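Type I polyketide synthase PikAII (Streptomyces venezuelae, PDB 3QP9) is a modular polyketide synthase whose C2-type ketoreductase region, excised here, probably epimerises the α-substituent of β-keto intermediates rather than reducing the ketone. Local coordinates at residues R457-A469 against V486-P498. Numbering follows the deposited sequence.
Sequences RLRRLGLRPLAPA and VTIADVDWSSFAP
L463 and V491 form a single antiparallel bridge, a non-hydrogen-bonded pair flanked by two backbone bonds. D492 N donates to G462 O (2.9 Å, 169° at the hydrogen), and R464 N reaches D490 O at 3.2 Å. V491 CA adds a CA-H...O contact to G462 O at 3.5 Å. Buried D490 N finds no partner.

At the G462 end one helix stops and another starts. G462, with positive phi, closes helix 453-460 in a Schellman motif, its N bonded to R459 O and L463 N to L458 O. Opposite it, D492 is the N-cap of helix 493-501: its OD1 accepts from S494 OG on the syn side and weakly from S494 N.

The polar side-chain pair is R464 and D490, lying alongside and pointing the same way. A chi1 of -177° swings the D490 carboxylate away from its own N and lays OD2 along the aliphatic part of R464, 3.7 Å from CD. OD2 stands 4.2 Å from R464 NE, beyond a salt bridge, and the guanidinium and carboxylate planes are 34° apart. A water within hydrogen-bonding distance of both D490 OD2 (2.7 Å) and P465 O links the segments a second way.

Apolar contacts occupy two places. L461 CD2 meets F496 CD1 at 3.4 Å, obliquely to the ring, and L463 CG approaches the same atom; L463 CD2 rests beside V491 CG2. Farther along, L466 passes D490 in the reverse direction, its CD1 3.6 Å from D490 CB.

Strand 485-488 pairs in parallel with strand 435-441 in the Rossmann-type ketoreductase fold, so the bridge ties together the connections that precede helix 468-481 and follow strand 485-488. L466 and I488 also touch strand 435-441 and helix 468-481, while F496 meets W407 edge-to-face.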
# COMPACT_ATOMS: atom_id res chain seq x y z
N ARG A 457 9.70 20.31 -6.24
CA ARG A 457 8.32 19.97 -6.55
C ARG A 457 7.54 19.57 -5.25
O ARG A 457 6.46 20.10 -4.98
CB ARG A 457 8.24 18.81 -7.57
CG ARG A 457 6.79 18.41 -7.92
CD ARG A 457 6.68 17.34 -9.03
NE ARG A 457 6.44 16.00 -8.49
CZ ARG A 457 5.24 15.47 -8.20
NH1 ARG A 457 4.13 16.15 -8.42
NH2 ARG A 457 5.16 14.24 -7.70
N LEU A 458 8.15 18.71 -4.45
CA LEU A 458 7.54 18.22 -3.17
C LEU A 458 7.32 19.40 -2.25
O LEU A 458 6.27 19.56 -1.62
CB LEU A 458 8.48 17.21 -2.52
CG LEU A 458 8.42 15.74 -2.99
CD1 LEU A 458 7.82 14.87 -1.86
CD2 LEU A 458 7.60 15.51 -4.30
N ARG A 459 8.33 20.25 -2.17
CA ARG A 459 8.22 21.39 -1.28
C ARG A 459 7.11 22.33 -1.70
O ARG A 459 6.38 22.84 -0.85
CB ARG A 459 9.57 22.11 -1.13
CG ARG A 459 10.48 21.28 -0.21
CD ARG A 459 11.76 21.99 0.17
NE ARG A 459 12.65 22.02 -0.97
CZ ARG A 459 13.41 21.00 -1.35
NH1 ARG A 459 14.18 21.15 -2.44
NH2 ARG A 459 13.42 19.85 -0.66
N ARG A 460 6.95 22.50 -3.01
CA ARG A 460 5.95 23.39 -3.52
C ARG A 460 4.54 22.82 -3.35
O ARG A 460 3.59 23.58 -3.25
CB ARG A 460 6.22 23.67 -5.01
CG ARG A 460 6.06 25.15 -5.44
CD ARG A 460 6.11 25.26 -6.97
NE ARG A 460 5.12 24.35 -7.56
CZ ARG A 460 5.42 23.28 -8.29
NH1 ARG A 460 6.69 22.98 -8.56
NH2 ARG A 460 4.45 22.50 -8.76
N LEU A 461 4.42 21.49 -3.41
CA LEU A 461 3.23 20.76 -2.94
C LEU A 461 3.04 20.79 -1.41
O LEU A 461 2.14 20.18 -0.89
CB LEU A 461 3.32 19.32 -3.38
CG LEU A 461 2.30 18.87 -4.41
CD1 LEU A 461 2.95 18.00 -5.44
CD2 LEU A 461 1.23 18.10 -3.60
N GLY A 462 3.89 21.52 -0.71
CA GLY A 462 3.76 21.65 0.73
C GLY A 462 4.26 20.47 1.58
O GLY A 462 3.90 20.38 2.72
N LEU A 463 5.12 19.62 1.03
CA LEU A 463 5.73 18.51 1.79
C LEU A 463 7.13 18.94 2.24
O LEU A 463 8.02 19.16 1.36
CB LEU A 463 5.79 17.20 0.97
CG LEU A 463 4.46 16.46 0.67
CD1 LEU A 463 4.73 15.29 -0.18
CD2 LEU A 463 3.83 15.92 1.96
N ARG A 464 7.30 19.14 3.54
CA ARG A 464 8.57 19.60 4.14
C ARG A 464 9.36 18.38 4.62
O ARG A 464 8.86 17.67 5.49
CB ARG A 464 8.31 20.58 5.31
CG ARG A 464 9.62 21.33 5.78
CD ARG A 464 9.63 22.12 7.13
NE ARG A 464 8.83 23.35 7.10
CZ ARG A 464 9.32 24.56 6.88
NH1 ARG A 464 10.63 24.72 6.65
NH2 ARG A 464 8.51 25.62 6.87
N PRO A 465 10.58 18.13 4.07
CA PRO A 465 11.32 16.93 4.53
C PRO A 465 11.46 16.87 6.03
O PRO A 465 11.65 17.91 6.69
CB PRO A 465 12.70 17.08 3.89
CG PRO A 465 12.49 18.07 2.71
CD PRO A 465 11.12 18.62 2.77
N LEU A 466 11.31 15.64 6.53
CA LEU A 466 11.31 15.37 7.98
C LEU A 466 12.71 15.41 8.54
O LEU A 466 13.57 14.64 8.12
CB LEU A 466 10.68 13.99 8.30
CG LEU A 466 9.17 13.82 8.47
CD1 LEU A 466 8.26 14.90 7.86
CD2 LEU A 466 8.60 12.31 8.42
N ALA A 467 12.93 16.22 9.58
CA ALA A 467 14.23 16.03 10.32
C ALA A 467 14.24 14.63 10.99
O ALA A 467 13.23 14.18 11.51
CB ALA A 467 14.49 17.09 11.32
N PRO A 468 15.38 13.94 10.89
CA PRO A 468 15.55 12.56 11.31
C PRO A 468 15.25 12.42 12.79
O PRO A 468 14.48 11.54 13.18
CB PRO A 468 17.03 12.26 10.96
CG PRO A 468 17.23 13.10 9.69
CD PRO A 468 16.43 14.37 9.92
N ALA A 469 15.78 13.33 13.59
CA ALA A 469 15.52 13.33 15.02
C ALA A 469 14.03 13.42 15.41
O ALA A 469 13.56 12.68 16.31
CB ALA A 469 16.27 14.52 15.66
N VAL A 486 -0.17 4.12 11.01
CA VAL A 486 -0.26 5.56 11.19
C VAL A 486 0.53 6.22 10.02
O VAL A 486 1.43 5.62 9.49
CB VAL A 486 0.32 5.95 12.53
CG1 VAL A 486 1.79 5.58 12.62
CG2 VAL A 486 0.07 7.46 12.83
N THR A 487 0.16 7.42 9.60
CA THR A 487 0.95 8.19 8.60
C THR A 487 1.68 9.34 9.36
O THR A 487 1.06 10.10 10.07
CB THR A 487 0.04 8.82 7.58
OG1 THR A 487 -0.55 7.76 6.88
CG2 THR A 487 0.79 9.77 6.57
N ILE A 488 2.98 9.52 9.11
CA ILE A 488 3.70 10.61 9.75
C ILE A 488 4.20 11.47 8.59
O ILE A 488 5.05 11.05 7.85
CB ILE A 488 4.83 10.06 10.52
CG1 ILE A 488 4.24 9.11 11.59
CG2 ILE A 488 5.60 11.29 11.27
CD1 ILE A 488 5.29 8.58 12.51
N ALA A 489 3.72 12.69 8.51
CA ALA A 489 4.07 13.55 7.41
C ALA A 489 3.90 15.04 7.81
O ALA A 489 3.03 15.37 8.63
CB ALA A 489 3.20 13.17 6.19
N ASP A 490 4.79 15.92 7.33
CA ASP A 490 4.74 17.33 7.63
C ASP A 490 4.19 17.95 6.36
O ASP A 490 4.93 18.07 5.37
CB ASP A 490 6.18 17.85 7.95
CG ASP A 490 6.19 19.33 8.36
OD1 ASP A 490 5.12 19.98 8.23
OD2 ASP A 490 7.22 19.86 8.83
N VAL A 491 2.90 18.32 6.38
CA VAL A 491 2.15 18.72 5.22
C VAL A 491 1.55 20.12 5.48
O VAL A 491 0.92 20.35 6.52
CB VAL A 491 1.00 17.71 4.91
CG1 VAL A 491 0.44 18.00 3.49
CG2 VAL A 491 1.46 16.23 4.97
N ASP A 492 1.84 21.08 4.59
CA ASP A 492 1.06 22.33 4.51
C ASP A 492 -0.11 22.02 3.56
O ASP A 492 0.04 22.08 2.35
CB ASP A 492 1.94 23.47 3.95
CG ASP A 492 1.16 24.75 3.65
OD1 ASP A 492 -0.04 24.96 4.01
OD2 ASP A 492 1.77 25.58 2.96
N TRP A 493 -1.27 21.73 4.15
CA TRP A 493 -2.47 21.38 3.40
C TRP A 493 -2.99 22.47 2.46
O TRP A 493 -3.60 22.17 1.46
CB TRP A 493 -3.58 20.89 4.38
CG TRP A 493 -3.13 19.63 5.09
CD1 TRP A 493 -2.74 19.49 6.39
CD2 TRP A 493 -2.98 18.34 4.49
NE1 TRP A 493 -2.39 18.20 6.65
CE2 TRP A 493 -2.52 17.47 5.50
CE3 TRP A 493 -3.26 17.83 3.19
CZ2 TRP A 493 -2.26 16.10 5.25
CZ3 TRP A 493 -3.00 16.45 2.95
CH2 TRP A 493 -2.54 15.62 3.97
N SER A 494 -2.73 23.75 2.80
CA SER A 494 -3.14 24.85 1.94
C SER A 494 -2.41 24.77 0.55
O SER A 494 -2.96 25.25 -0.46
CB SER A 494 -2.98 26.18 2.70
OG SER A 494 -1.60 26.56 2.86
N SER A 495 -1.23 24.12 0.48
CA SER A 495 -0.53 23.89 -0.80
C SER A 495 -0.81 22.52 -1.32
O SER A 495 -1.03 22.33 -2.50
CB SER A 495 0.97 24.07 -0.69
OG SER A 495 1.20 25.42 -0.31
N PHE A 496 -0.87 21.55 -0.41
CA PHE A 496 -1.06 20.19 -0.84
C PHE A 496 -2.41 19.86 -1.45
O PHE A 496 -2.47 19.19 -2.46
CB PHE A 496 -0.72 19.20 0.30
CG PHE A 496 -0.69 17.73 -0.16
CD1 PHE A 496 0.51 17.09 -0.45
CD2 PHE A 496 -1.91 17.01 -0.30
CE1 PHE A 496 0.48 15.74 -0.90
CE2 PHE A 496 -1.98 15.70 -0.74
CZ PHE A 496 -0.77 15.02 -1.02
N ALA A 497 -3.50 20.22 -0.77
CA ALA A 497 -4.84 19.84 -1.21
C ALA A 497 -5.19 20.44 -2.58
O ALA A 497 -5.70 19.72 -3.42
CB ALA A 497 -5.91 20.20 -0.13
N PRO A 498 -4.86 21.72 -2.85
CA PRO A 498 -5.10 22.16 -4.28
C PRO A 498 -4.20 21.40 -5.28
O PRO A 498 -4.71 20.97 -6.35
CB PRO A 498 -4.88 23.70 -4.28
CG PRO A 498 -5.10 24.11 -2.76
CD PRO A 498 -4.53 22.85 -1.98
O HOH W 1 9.82 19.04 8.47